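Alpha/beta hydrolase fold-3 domain protein (PDB 5LK6) is an esterase of the alpha/beta hydrolase fold that probably hydrolyses carboxylic esters with a catalytic serine, as in relatives of hormone-sensitive lipase. Local coordinates at residues 15-20 with 25-30; 29-34 with 277-282; 81-86 with 207-212. All coordinates share one frame; numbering follows the deposited sequence.

Interaction 1. Residues 15-20 with 25-30; sequences FIVPIG and DEVRKI
P18 and its neighbours V17 and I19 pack against V27 and I30 in a contact made mostly of apolar side chains, with no hydrogen bond across it, between the N-terminal loop and helix 24-36, outside the central sheet of this alpha/beta hydrolase. The loop has just left helix 5-12, and at P18 it makes an inverse gamma turn, closed by the hydrogen bond from I19 N to V17 O at 2.8 Å. Bent this way, three consecutive side chains reach one side of the helix, where V27 and I30, a single turn apart, form the receiving surface. V27 takes the middle. Its CB sits 4.0 Å from I19 CD1, and V17 CG1 comes in at 4.2 Å from that same CB; both neighbours lie across V27 at about a right angle. Its CG1 branch leans on the backbone, 3.7 Å from P18 O. Further along the helix I30 meets the proline ring. With CG1 beside the backbone N (chi1 -68°) and the chain then extended, I30 pushes CD1 onto CG and CD of P18, while its CG2 branch lies against the carbonyl of I16. An alanine at I30 removes both branches, and the proline ring would probably lose most of its apolar cover from the helix, a gap opening between the two. Behind the loop, I19 also rests on H202, W205 and F206 of helix 200-210, which places the turn between two helices. I30 CD1 stands 3.7 Å from P18 CD and equally near P18 CG.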
ATOM      1  N   PHE A  15     -16.895   4.549  19.734  1.00 36.23           N
ATOM      2  CA  PHE A  15     -16.717   5.187  18.409  1.00 36.11           C
ATOM      3  C   PHE A  15     -17.629   4.488  17.360  1.00 33.90           C
ATOM      4  O   PHE A  15     -17.456   3.297  17.033  1.00 31.80           O
ATOM      5  CB  PHE A  15     -15.242   5.139  18.035  1.00 34.38           C
ATOM      6  CG  PHE A  15     -14.889   5.758  16.733  1.00 33.73           C
ATOM      7  CD1 PHE A  15     -14.539   7.109  16.672  1.00 35.88           C
ATOM      8  CD2 PHE A  15     -14.757   4.976  15.598  1.00 34.75           C
ATOM      9  CE1 PHE A  15     -14.165   7.689  15.474  1.00 36.20           C
ATOM     10  CE2 PHE A  15     -14.367   5.530  14.388  1.00 34.52           C
ATOM     11  CZ  PHE A  15     -14.081   6.883  14.319  1.00 38.54           C
ATOM     12  N   ILE A  16     -18.632   5.238  16.892  1.00 30.61           N
ATOM     13  CA  ILE A  16     -19.701   4.701  16.077  1.00 30.60           C
ATOM     14  C   ILE A  16     -20.471   5.804  15.367  1.00 29.54           C
ATOM     15  O   ILE A  16     -20.605   6.936  15.850  1.00 29.05           O
ATOM     16  CB  ILE A  16     -20.695   3.843  16.948  1.00 33.37           C
ATOM     17  CG1 ILE A  16     -21.482   2.785  16.082  1.00 34.65           C
ATOM     18  CG2 ILE A  16     -21.599   4.752  17.824  1.00 31.70           C
ATOM     19  CD1 ILE A  16     -20.684   1.760  15.225  1.00 32.87           C
ATOM     20  N   VAL A  17     -21.013   5.449  14.220  1.00 29.52           N
ATOM     21  CA  VAL A  17     -22.056   6.245  13.614  1.00 29.59           C
ATOM     22  C   VAL A  17     -23.313   5.375  13.672  1.00 28.57           C
ATOM     23  O   VAL A  17     -23.358   4.328  13.004  1.00 29.31           O
ATOM     24  CB  VAL A  17     -21.716   6.640  12.180  1.00 29.81           C
ATOM     25  CG1 VAL A  17     -22.819   7.515  11.637  1.00 30.63           C
ATOM     26  CG2 VAL A  17     -20.386   7.366  12.135  1.00 30.10           C
ATOM     27  N   PRO A  18     -24.322   5.790  14.480  1.00 26.39           N
ATOM     28  CA  PRO A  18     -25.525   4.937  14.748  1.00 23.18           C
ATOM     29  C   PRO A  18     -26.539   4.878  13.613  1.00 23.28           C
ATOM     30  O   PRO A  18     -27.706   5.168  13.840  1.00 24.90           O
ATOM     31  CB  PRO A  18     -26.142   5.586  15.995  1.00 21.85           C
ATOM     32  CG  PRO A  18     -25.735   7.048  15.880  1.00 23.57           C
ATOM     33  CD  PRO A  18     -24.390   7.099  15.193  1.00 23.89           C
ATOM     34  N   ILE A  19     -26.091   4.473  12.423  1.00 23.99           N
ATOM     35  CA  ILE A  19     -26.899   4.329  11.200  1.00 23.55           C
ATOM     36  C   ILE A  19     -28.089   3.412  11.460  1.00 24.47           C
ATOM     37  O   ILE A  19     -27.942   2.341  12.064  1.00 23.26           O
ATOM     38  CB  ILE A  19     -26.062   3.652  10.085  1.00 24.38           C
ATOM     39  CG1 ILE A  19     -24.844   4.482   9.675  1.00 26.00           C
ATOM     40  CG2 ILE A  19     -26.888   3.309   8.858  1.00 23.85           C
ATOM     41  CD1 ILE A  19     -25.174   5.900   9.351  1.00 26.93           C
ATOM     42  N   GLY A  20     -29.270   3.833  11.020  1.00 25.49           N
ATOM     43  CA  GLY A  20     -30.487   3.083  11.296  1.00 25.99           C
ATOM     44  C   GLY A  20     -31.009   3.076  12.735  1.00 26.99           C
ATOM     45  O   GLY A  20     -31.998   2.424  12.953  1.00 24.32           O
ATOM     46  N   ASP A  25     -30.620  13.296   9.898  1.00 24.73           N
ATOM     47  CA  ASP A  25     -29.858  14.464  10.333  1.00 27.27           C
ATOM     48  C   ASP A  25     -28.961  14.192  11.504  1.00 26.54           C
ATOM     49  O   ASP A  25     -27.888  14.741  11.566  1.00 25.58           O
ATOM     50  CB  ASP A  25     -30.764  15.597  10.760  1.00 32.42           C
ATOM     51  CG  ASP A  25     -31.090  16.503   9.667  1.00 38.47           C
ATOM     52  OD1 ASP A  25     -31.409  16.006   8.555  1.00 41.89           O
ATOM     53  OD2 ASP A  25     -31.042  17.728   9.949  1.00 53.25           O
ATOM     54  N   GLU A  26     -29.449  13.434  12.483  1.00 26.80           N
ATOM     55  CA  GLU A  26     -28.639  13.057  13.613  1.00 28.36           C
ATOM     56  C   GLU A  26     -27.379  12.319  13.127  1.00 27.19           C
ATOM     57  O   GLU A  26     -26.300  12.628  13.617  1.00 31.45           O
ATOM     58  CB  GLU A  26     -29.428  12.268  14.674  1.00 31.28           C
ATOM     59  CG  GLU A  26     -30.276  13.144  15.630  1.00 36.51           C
ATOM     60  CD  GLU A  26     -31.626  12.534  16.173  1.00 39.56           C
ATOM     61  OE1 GLU A  26     -31.901  11.279  16.046  1.00 33.20           O
ATOM     62  OE2 GLU A  26     -32.412  13.351  16.768  1.00 45.88           O
ATOM     63  N   VAL A  27     -27.481  11.413  12.142  1.00 25.74           N
ATOM     64  CA  VAL A  27     -26.274  10.676  11.683  1.00 23.80           C
ATOM     65  C   VAL A  27     -25.355  11.515  10.794  1.00 21.90           C
ATOM     66  O   VAL A  27     -24.142  11.376  10.829  1.00 21.32           O
ATOM     67  CB  VAL A  27     -26.546   9.305  11.040  1.00 22.22           C
ATOM     68  CG1 VAL A  27     -27.210   8.360  12.028  1.00 21.79           C
ATOM     69  CG2 VAL A  27     -27.335   9.426   9.765  1.00 23.82           C
ATOM     70  N   ARG A  28     -25.929  12.394  10.014  1.00 21.64           N
ATOM     71  CA  ARG A  28     -25.120  13.360   9.303  1.00 23.58           C
ATOM     72  C   ARG A  28     -24.291  14.188  10.274  1.00 25.71           C
ATOM     73  O   ARG A  28     -23.107  14.366  10.014  1.00 24.72           O
ATOM     74  CB  ARG A  28     -25.980  14.263   8.444  1.00 23.29           C
ATOM     75  CG  ARG A  28     -26.460  13.528   7.224  1.00 23.75           C
ATOM     76  CD  ARG A  28     -27.500  14.311   6.434  1.00 23.05           C
ATOM     77  NE  ARG A  28     -27.831  13.565   5.231  1.00 21.86           N
ATOM     78  CZ  ARG A  28     -28.821  13.826   4.412  1.00 21.38           C
ATOM     79  NH1 ARG A  28     -29.641  14.834   4.630  1.00 20.31           N
ATOM     80  NH2 ARG A  28     -28.988  13.038   3.361  1.00 22.71           N
ATOM     81  N   LYS A  29     -24.901  14.638  11.384  1.00 27.13           N
ATOM     82  CA  LYS A  29     -24.211  15.493  12.327  1.00 30.56           C
ATOM     83  C   LYS A  29     -23.093  14.657  12.960  1.00 28.46           C
ATOM     84  O   LYS A  29     -21.908  15.082  12.957  1.00 28.24           O
ATOM     85  CB  LYS A  29     -25.174  16.238  13.316  1.00 36.50           C
ATOM     86  CG  LYS A  29     -24.574  16.870  14.615  1.00 45.45           C
ATOM     87  CD  LYS A  29     -24.945  18.360  14.954  1.00 57.13           C
ATOM     88  CE  LYS A  29     -26.414  18.657  15.315  1.00 65.03           C
ATOM     89  NZ  LYS A  29     -26.672  18.658  16.789  1.00 66.86           N
ATOM     90  N   ILE A  30     -23.424  13.462  13.435  1.00 26.82           N
ATOM     91  CA  ILE A  30     -22.409  12.627  14.098  1.00 26.72           C
ATOM     92  C   ILE A  30     -21.205  12.316  13.164  1.00 27.45           C
ATOM     93  O   ILE A  30     -20.054  12.396  13.618  1.00 26.05           O
ATOM     94  CB  ILE A  30     -23.011  11.341  14.699  1.00 25.24           C
ATOM     95  CG1 ILE A  30     -23.908  11.721  15.869  1.00 24.12           C
ATOM     96  CG2 ILE A  30     -21.903  10.375  15.146  1.00 23.51           C
ATOM     97  CD1 ILE A  30     -24.756  10.576  16.372  1.00 23.62           C
TER

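Interaction 2. Residues 29-34 with 277-282; sequences KIFRQL and LSFFPL
F279 turns its ring into the angle between F31 and L34, two residues on one side of helix 24-36, and so joins this N-terminal helix to the loop that follows strand 272-273 in the alpha/beta hydrolase fold. That loop comes soon after H274, probably the catalytic histidine. The F31 and F279 side chains cross obliquely, with CE1 of F31 at 4.1 Å from CZ of F279. CG of F31 stands anti to the backbone N (chi1 173°), which carries the ring off the helix and over to the loop. L34 makes its contact with the base of the side chain: its CB is 3.9 Å from CE1 of F279. S278 works on both rings. Its CB covers the centre of one face of F279, while its OG lies at the edge of F31, near the ring plane, 4.3 Å from CZ. F15 adds an edge-to-face contact to the F279 ring. Beside this apolar cluster a water links the two backbones, placed 3.0 Å from L34 O and 2.7 Å from S278 O.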
ATOM      1  N   LYS A  29     -24.901  14.638  11.384  1.00 27.13           N
ATOM      2  CA  LYS A  29     -24.211  15.493  12.327  1.00 30.56           C
ATOM      3  C   LYS A  29     -23.093  14.657  12.960  1.00 28.46           C
ATOM      4  O   LYS A  29     -21.908  15.082  12.957  1.00 28.24           O
ATOM      5  CB  LYS A  29     -25.174  16.238  13.316  1.00 36.50           C
ATOM      6  CG  LYS A  29     -24.574  16.870  14.615  1.00 45.45           C
ATOM      7  CD  LYS A  29     -24.945  18.360  14.954  1.00 57.13           C
ATOM      8  CE  LYS A  29     -26.414  18.657  15.315  1.00 65.03           C
ATOM      9  NZ  LYS A  29     -26.672  18.658  16.789  1.00 66.86           N
ATOM     10  N   ILE A  30     -23.424  13.462  13.435  1.00 26.82           N
ATOM     11  CA  ILE A  30     -22.409  12.627  14.098  1.00 26.72           C
ATOM     12  C   ILE A  30     -21.205  12.316  13.164  1.00 27.45           C
ATOM     13  O   ILE A  30     -20.054  12.396  13.618  1.00 26.05           O
ATOM     14  CB  ILE A  30     -23.011  11.341  14.699  1.00 25.24           C
ATOM     15  CG1 ILE A  30     -23.908  11.721  15.869  1.00 24.12           C
ATOM     16  CG2 ILE A  30     -21.903  10.375  15.146  1.00 23.51           C
ATOM     17  CD1 ILE A  30     -24.756  10.576  16.372  1.00 23.62           C
ATOM     18  N   PHE A  31     -21.454  12.025  11.872  1.00 26.72           N
ATOM     19  CA  PHE A  31     -20.338  11.744  10.988  1.00 27.40           C
ATOM     20  C   PHE A  31     -19.508  13.013  10.699  1.00 29.45           C
ATOM     21  O   PHE A  31     -18.284  12.923  10.683  1.00 26.63           O
ATOM     22  CB  PHE A  31     -20.774  11.045   9.704  1.00 28.22           C
ATOM     23  CG  PHE A  31     -19.673  10.886   8.717  1.00 26.44           C
ATOM     24  CD1 PHE A  31     -18.785   9.820   8.828  1.00 27.77           C
ATOM     25  CD2 PHE A  31     -19.465  11.850   7.744  1.00 26.00           C
ATOM     26  CE1 PHE A  31     -17.718   9.699   7.967  1.00 26.48           C
ATOM     27  CE2 PHE A  31     -18.394  11.759   6.887  1.00 26.68           C
ATOM     28  CZ  PHE A  31     -17.531  10.668   6.991  1.00 28.06           C
ATOM     29  N   ARG A  32     -20.171  14.153  10.436  1.00 33.42           N
ATOM     30  CA  ARG A  32     -19.515  15.493  10.382  1.00 35.47           C
ATOM     31  C   ARG A  32     -18.570  15.731  11.550  1.00 33.32           C
ATOM     32  O   ARG A  32     -17.468  16.180  11.290  1.00 31.14           O
ATOM     33  CB  ARG A  32     -20.506  16.674  10.403  1.00 38.71           C
ATOM     34  CG  ARG A  32     -20.866  17.309   9.084  1.00 43.35           C
ATOM     35  CD  ARG A  32     -21.153  18.810   9.210  1.00 51.08           C
ATOM     36  NE  ARG A  32     -21.615  19.326   7.907  1.00 64.98           N
ATOM     37  CZ  ARG A  32     -21.292  20.502   7.311  1.00 62.74           C
ATOM     38  NH1 ARG A  32     -20.445  21.403   7.865  1.00 49.75           N
ATOM     39  NH2 ARG A  32     -21.841  20.771   6.108  1.00 54.32           N
ATOM     40  N   GLN A  33     -19.014  15.470  12.794  1.00 32.09           N
ATOM     41  CA  GLN A  33     -18.198  15.691  13.982  1.00 34.18           C
ATOM     42  C   GLN A  33     -16.995  14.785  14.004  1.00 36.45           C
ATOM     43  O   GLN A  33     -15.904  15.245  14.283  1.00 38.37           O
ATOM     44  CB  GLN A  33     -18.934  15.390  15.274  1.00 38.55           C
ATOM     45  CG  GLN A  33     -19.734  16.533  15.864  1.00 50.31           C
ATOM     46  CD  GLN A  33     -20.973  16.099  16.738  1.00 57.53           C
ATOM     47  OE1 GLN A  33     -21.189  14.902  17.125  1.00 48.68           O
ATOM     48  NE2 GLN A  33     -21.812  17.094  17.018  1.00 54.80           N
ATOM     49  N   LEU A  34     -17.197  13.482  13.777  1.00 35.98           N
ATOM     50  CA  LEU A  34     -16.072  12.532  13.768  1.00 35.40           C
ATOM     51  C   LEU A  34     -14.991  12.847  12.709  1.00 35.88           C
ATOM     52  O   LEU A  34     -13.811  12.665  12.974  1.00 33.81           O
ATOM     53  CB  LEU A  34     -16.563  11.092  13.596  1.00 32.81           C
ATOM     54  CG  LEU A  34     -17.394  10.558  14.770  1.00 33.53           C
ATOM     55  CD1 LEU A  34     -17.806   9.122  14.451  1.00 32.55           C
ATOM     56  CD2 LEU A  34     -16.689  10.655  16.128  1.00 31.10           C
ATOM     57  N   LEU A 277      -9.505   5.816   6.281  1.00 20.98           N
ATOM     58  CA  LEU A 277      -8.909   7.062   5.783  1.00 22.23           C
ATOM     59  C   LEU A 277      -9.588   8.326   6.370  1.00 22.86           C
ATOM     60  O   LEU A 277      -8.925   9.327   6.547  1.00 20.27           O
ATOM     61  CB  LEU A 277      -8.928   7.155   4.247  1.00 21.60           C
ATOM     62  CG  LEU A 277      -7.806   6.397   3.530  1.00 21.93           C
ATOM     63  CD1 LEU A 277      -8.036   4.894   3.567  1.00 21.11           C
ATOM     64  CD2 LEU A 277      -7.665   6.904   2.090  1.00 23.19           C
ATOM     65  N   SER A 278     -10.899   8.269   6.652  1.00 22.56           N
ATOM     66  CA  SER A 278     -11.600   9.421   7.205  1.00 22.92           C
ATOM     67  C   SER A 278     -11.079   9.731   8.635  1.00 23.98           C
ATOM     68  O   SER A 278     -11.208  10.873   9.121  1.00 23.45           O
ATOM     69  CB  SER A 278     -13.133   9.211   7.181  1.00 21.84           C
ATOM     70  OG  SER A 278     -13.667   9.061   5.873  1.00 20.00           O
ATOM     71  N   PHE A 279     -10.474   8.724   9.285  1.00 24.60           N
ATOM     72  CA  PHE A 279     -10.022   8.832  10.668  1.00 23.82           C
ATOM     73  C   PHE A 279      -8.541   8.623  10.762  1.00 22.83           C
ATOM     74  O   PHE A 279      -8.027   8.062  11.756  1.00 22.06           O
ATOM     75  CB  PHE A 279     -10.798   7.865  11.546  1.00 24.05           C
ATOM     76  CG  PHE A 279     -12.233   7.907  11.259  1.00 25.29           C
ATOM     77  CD1 PHE A 279     -12.915   9.063  11.440  1.00 26.45           C
ATOM     78  CD2 PHE A 279     -12.887   6.821  10.657  1.00 26.81           C
ATOM     79  CE1 PHE A 279     -14.277   9.136  11.086  1.00 29.09           C
ATOM     80  CE2 PHE A 279     -14.236   6.876  10.320  1.00 26.29           C
ATOM     81  CZ  PHE A 279     -14.934   8.040  10.536  1.00 26.48           C
ATOM     82  N   PHE A 280      -7.846   9.178   9.774  1.00 22.70           N
ATOM     83  CA  PHE A 280      -6.387   9.057   9.714  1.00 25.17           C
ATOM     84  C   PHE A 280      -5.620   9.555  10.949  1.00 26.41           C
ATOM     85  O   PHE A 280      -4.583   9.011  11.218  1.00 28.24           O
ATOM     86  CB  PHE A 280      -5.806   9.647   8.417  1.00 25.63           C
ATOM     87  CG  PHE A 280      -5.964  11.153   8.273  1.00 25.73           C
ATOM     88  CD1 PHE A 280      -5.054  12.023   8.870  1.00 27.05           C
ATOM     89  CD2 PHE A 280      -6.977  11.692   7.482  1.00 24.13           C
ATOM     90  CE1 PHE A 280      -5.193  13.408   8.709  1.00 26.84           C
ATOM     91  CE2 PHE A 280      -7.124  13.054   7.318  1.00 25.39           C
ATOM     92  CZ  PHE A 280      -6.237  13.918   7.939  1.00 26.59           C
ATOM     93  N   PRO A 281      -6.131  10.554  11.713  1.00 30.04           N
ATOM     94  CA  PRO A 281      -5.389  10.924  12.928  1.00 30.85           C
ATOM     95  C   PRO A 281      -5.399   9.881  14.021  1.00 30.74           C
ATOM     96  O   PRO A 281      -4.451   9.794  14.762  1.00 33.69           O
ATOM     97  CB  PRO A 281      -6.087  12.202  13.421  1.00 31.53           C
ATOM     98  CG  PRO A 281      -6.912  12.674  12.298  1.00 30.20           C
ATOM     99  CD  PRO A 281      -7.293  11.444  11.528  1.00 31.03           C
ATOM    100  N   LEU A 282      -6.465   9.109  14.118  1.00 31.71           N
ATOM    101  CA  LEU A 282      -6.577   8.024  15.093  1.00 30.71           C
ATOM    102  C   LEU A 282      -6.061   6.680  14.566  1.00 29.58           C
ATOM    103  O   LEU A 282      -5.793   5.791  15.317  1.00 28.45           O
ATOM    104  CB  LEU A 282      -8.061   7.840  15.443  1.00 33.04           C
ATOM    105  CG  LEU A 282      -8.745   8.610  16.575  1.00 35.67           C
ATOM    106  CD1 LEU A 282      -7.985   9.865  16.989  1.00 35.82           C
ATOM    107  CD2 LEU A 282     -10.208   8.909  16.202  1.00 35.21           C
TER
HETATM  108  O   HOH W   1     -11.321  12.392  11.394  1.00 28.44           O

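Interaction 3. Residues 81-86 with 207-212; sequences GFVIGD and GSQYLR. With SO4 (sulfate ion), chain E.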
ATOM      1  N   GLY A  81     -22.585   6.041   2.329  1.00 21.75           N
ATOM      2  CA  GLY A  81     -23.739   5.228   1.987  1.00 20.12           C
ATOM      3  C   GLY A  81     -24.782   5.869   1.099  1.00 20.12           C
ATOM      4  O   GLY A  81     -25.976   5.463   1.091  1.00 20.28           O
ATOM      5  N   PHE A  82     -24.347   6.880   0.354  1.00 19.68           N
ATOM      6  CA  PHE A  82     -25.225   7.696  -0.501  1.00 19.65           C
ATOM      7  C   PHE A  82     -26.198   8.574   0.299  1.00 19.22           C
ATOM      8  O   PHE A  82     -27.156   9.092  -0.274  1.00 21.17           O
ATOM      9  CB  PHE A  82     -26.056   6.806  -1.479  1.00 20.33           C
ATOM     10  CG  PHE A  82     -25.240   5.832  -2.287  1.00 21.15           C
ATOM     11  CD1 PHE A  82     -24.575   6.253  -3.456  1.00 21.49           C
ATOM     12  CD2 PHE A  82     -25.151   4.482  -1.905  1.00 22.42           C
ATOM     13  CE1 PHE A  82     -23.836   5.361  -4.225  1.00 22.39           C
ATOM     14  CE2 PHE A  82     -24.428   3.581  -2.663  1.00 22.68           C
ATOM     15  CZ  PHE A  82     -23.756   4.028  -3.824  1.00 24.23           C
ATOM     16  N   VAL A  83     -25.989   8.673   1.599  1.00 17.05           N
ATOM     17  CA  VAL A  83     -26.872   9.339   2.483  1.00 17.37           C
ATOM     18  C   VAL A  83     -26.137  10.370   3.388  1.00 18.77           C
ATOM     19  O   VAL A  83     -26.690  11.416   3.672  1.00 22.09           O
ATOM     20  CB  VAL A  83     -27.620   8.333   3.379  1.00 16.67           C
ATOM     21  CG1 VAL A  83     -28.445   9.043   4.421  1.00 15.72           C
ATOM     22  CG2 VAL A  83     -28.521   7.442   2.548  1.00 17.27           C
ATOM     23  N   ILE A  84     -24.946  10.072   3.885  1.00 18.98           N
ATOM     24  CA  ILE A  84     -24.204  10.988   4.775  1.00 18.18           C
ATOM     25  C   ILE A  84     -22.923  11.416   4.057  1.00 18.38           C
ATOM     26  O   ILE A  84     -22.714  11.095   2.865  1.00 16.21           O
ATOM     27  CB  ILE A  84     -23.950  10.388   6.167  1.00 17.10           C
ATOM     28  CG1 ILE A  84     -22.866   9.315   6.157  1.00 16.98           C
ATOM     29  CG2 ILE A  84     -25.260   9.857   6.713  1.00 17.56           C
ATOM     30  CD1 ILE A  84     -22.710   8.613   7.499  1.00 17.69           C
ATOM     31  N   GLY A  85     -22.133  12.205   4.761  1.00 18.62           N
ATOM     32  CA  GLY A  85     -20.983  12.809   4.166  1.00 21.05           C
ATOM     33  C   GLY A  85     -21.366  13.964   3.265  1.00 22.51           C
ATOM     34  O   GLY A  85     -22.542  14.162   2.920  1.00 22.24           O
ATOM     35  N   ASP A  86     -20.340  14.713   2.887  1.00 24.98           N
ATOM     36  CA  ASP A  86     -20.450  15.945   2.070  1.00 25.76           C
ATOM     37  C   ASP A  86     -19.079  16.599   1.969  1.00 25.59           C
ATOM     38  O   ASP A  86     -18.140  16.198   2.632  1.00 25.74           O
ATOM     39  CB  ASP A  86     -21.507  16.954   2.589  1.00 24.66           C
ATOM     40  CG  ASP A  86     -21.322  17.373   4.039  1.00 25.80           C
ATOM     41  OD1 ASP A  86     -20.237  17.211   4.658  1.00 23.19           O
ATOM     42  OD2 ASP A  86     -22.330  17.918   4.556  1.00 29.53           O
ATOM     43  N   GLY A 207     -29.189   1.103   1.635  1.00 18.57           N
ATOM     44  CA  GLY A 207     -29.879   0.754   0.418  1.00 19.05           C
ATOM     45  C   GLY A 207     -31.353   1.065   0.515  1.00 20.30           C
ATOM     46  O   GLY A 207     -31.965   1.421  -0.467  1.00 20.76           O
ATOM     47  N   SER A 208     -31.915   0.967   1.726  1.00 22.18           N
ATOM     48  CA  SER A 208     -33.336   1.269   1.943  1.00 21.22           C
ATOM     49  C   SER A 208     -33.574   2.731   1.604  1.00 20.70           C
ATOM     50  O   SER A 208     -34.648   3.068   1.189  1.00 21.05           O
ATOM     51  CB  SER A 208     -33.805   0.896   3.385  1.00 20.93           C
ATOM     52  OG  SER A 208     -33.564   1.920   4.407  1.00 22.07           O
ATOM     53  N   GLN A 209     -32.572   3.595   1.790  1.00 19.97           N
ATOM     54  CA  GLN A 209     -32.735   5.008   1.524  1.00 19.33           C
ATOM     55  C   GLN A 209     -32.451   5.399   0.052  1.00 18.44           C
ATOM     56  O   GLN A 209     -33.120   6.300  -0.489  1.00 16.87           O
ATOM     57  CB  GLN A 209     -31.903   5.841   2.459  1.00 20.37           C
ATOM     58  CG  GLN A 209     -32.108   5.666   3.960  1.00 23.20           C
ATOM     59  CD  GLN A 209     -33.517   5.955   4.458  1.00 25.89           C
ATOM     60  OE1 GLN A 209     -34.244   5.004   4.780  1.00 32.02           O
ATOM     61  NE2 GLN A 209     -33.910   7.251   4.569  1.00 27.09           N
ATOM     62  N   TYR A 210     -31.486   4.748  -0.584  1.00 17.15           N
ATOM     63  CA  TYR A 210     -31.024   5.160  -1.918  1.00 18.02           C
ATOM     64  C   TYR A 210     -31.792   4.436  -3.041  1.00 18.71           C
ATOM     65  O   TYR A 210     -32.236   5.087  -3.994  1.00 17.07           O
ATOM     66  CB  TYR A 210     -29.533   4.856  -2.008  1.00 19.18           C
ATOM     67  CG  TYR A 210     -28.749   5.146  -3.257  1.00 18.50           C
ATOM     68  CD1 TYR A 210     -28.700   6.391  -3.796  1.00 18.97           C
ATOM     69  CD2 TYR A 210     -27.970   4.168  -3.832  1.00 19.53           C
ATOM     70  CE1 TYR A 210     -27.954   6.649  -4.949  1.00 20.15           C
ATOM     71  CE2 TYR A 210     -27.198   4.410  -4.974  1.00 20.41           C
ATOM     72  CZ  TYR A 210     -27.187   5.654  -5.530  1.00 20.48           C
ATOM     73  OH  TYR A 210     -26.390   5.898  -6.635  1.00 20.90           O
ATOM     74  N   LEU A 211     -31.965   3.105  -2.916  1.00 19.83           N
ATOM     75  CA  LEU A 211     -32.543   2.281  -3.987  1.00 20.73           C
ATOM     76  C   LEU A 211     -34.053   2.455  -4.053  1.00 21.19           C
ATOM     77  O   LEU A 211     -34.693   2.807  -3.062  1.00 22.09           O
ATOM     78  CB  LEU A 211     -32.136   0.833  -3.826  1.00 21.57           C
ATOM     79  CG  LEU A 211     -30.626   0.548  -3.835  1.00 23.75           C
ATOM     80  CD1 LEU A 211     -30.328  -0.911  -3.672  1.00 24.08           C
ATOM     81  CD2 LEU A 211     -29.992   1.002  -5.127  1.00 24.74           C
ATOM     82  N   ARG A 212     -34.602   2.323  -5.250  1.00 21.53           N
ATOM     83  CA  ARG A 212     -36.042   2.499  -5.446  1.00 23.62           C
ATOM     84  C   ARG A 212     -36.864   1.215  -5.389  1.00 24.92           C
ATOM     85  O   ARG A 212     -38.047   1.234  -5.019  1.00 26.49           O
ATOM     86  CB  ARG A 212     -36.309   3.145  -6.800  1.00 22.92           C
ATOM     87  CG  ARG A 212     -35.629   4.499  -7.042  1.00 22.11           C
ATOM     88  CD  ARG A 212     -35.704   4.865  -8.516  1.00 21.14           C
ATOM     89  NE  ARG A 212     -34.967   3.922  -9.352  1.00 20.58           N
ATOM     90  CZ  ARG A 212     -34.602   4.135 -10.610  1.00 21.54           C
ATOM     91  NH1 ARG A 212     -34.883   5.284 -11.240  1.00 19.80           N
ATOM     92  NH2 ARG A 212     -33.920   3.183 -11.246  1.00 21.87           N
TER
HETATM   93  S   SO4 E 401     -33.485   5.049 -14.739  1.00 37.41           S
HETATM   94  O1  SO4 E 401     -34.038   6.067 -13.841  1.00 32.09           O
HETATM   95  O2  SO4 E 401     -32.227   5.695 -15.318  1.00 31.42           O
HETATM   96  O3  SO4 E 401     -33.389   3.760 -13.952  1.00 33.72           O
HETATM   97  O4  SO4 E 401     -34.424   4.623 -15.779  1.00 32.42           O
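The backbones come closest where F82 faces Y210, their CA atoms 6.5 Å apart: the loop 81-86, entered through two residues of positive phi, G81 and F82, lies beside the last turn of helix 200-210, whose chain leaves helical geometry at L211. F82 and Y210 both direct CB at the other segment, and their rings form an offset stack with centroids 3.7 Å apart and planes only 4° from parallel. CE2 of Y210 sits over the centre of the F82 ring, and CG of F82 over the centre of the Y210 ring. The overlap runs on to the base of F82, whose CB makes a CH-pi contact 3.8 Å from the Y210 centroid. Y210 reaches this position because CG is anti to its backbone N (chi1 179°), which swings the ring out from the helix. Next to the stack, CG2 of V83 meets CB of Q209 at 3.7 Å, while the amide of Q209 bends off elsewhere.

Beyond the helix R212 holds a sulfate, probably from the crystallisation liquor. The guanidinium presents its edge: NH1 bonds O1 at 2.8 Å and NH2 bonds O3 at 2.8 Å, both nearly straight, with a weak third bond from NH1 to O3. R221 shares the anion, and D216 pairs with R212 NH2.

F118 meets Y210 edge-to-face, and F82 also touches A152, N155 and L156 of helix 152-163, directly after the probable nucleophile S151. G81 closes the HGGG sequence that, in the hormone-sensitive lipase family, supplies the oxyanion hole; the stack thus ties the residue following this motif to the C-terminal turn of helix 200-210.

Helix 24-36 connects all three contacts. Interactions 1 and 2 use successive turns of it and meet directly, V17 CG2 lying 3.9 Å from L34 CD1. Toward interaction 3 the same helix sends two arginines: R28 NH2 is 2.8 Å from V83 O, a probable hydrogen bond, and R32 NH2 forms a salt bridge with D86 OD2 at 3.3 Å. Between them I84 packs on V27, R28 and F31, so the segment after the HGGG sequence lies along the helix. F82 of interaction 3 and S278 of interaction 2 both come close to the probable S151-H274-D244 triad but make no contact with it.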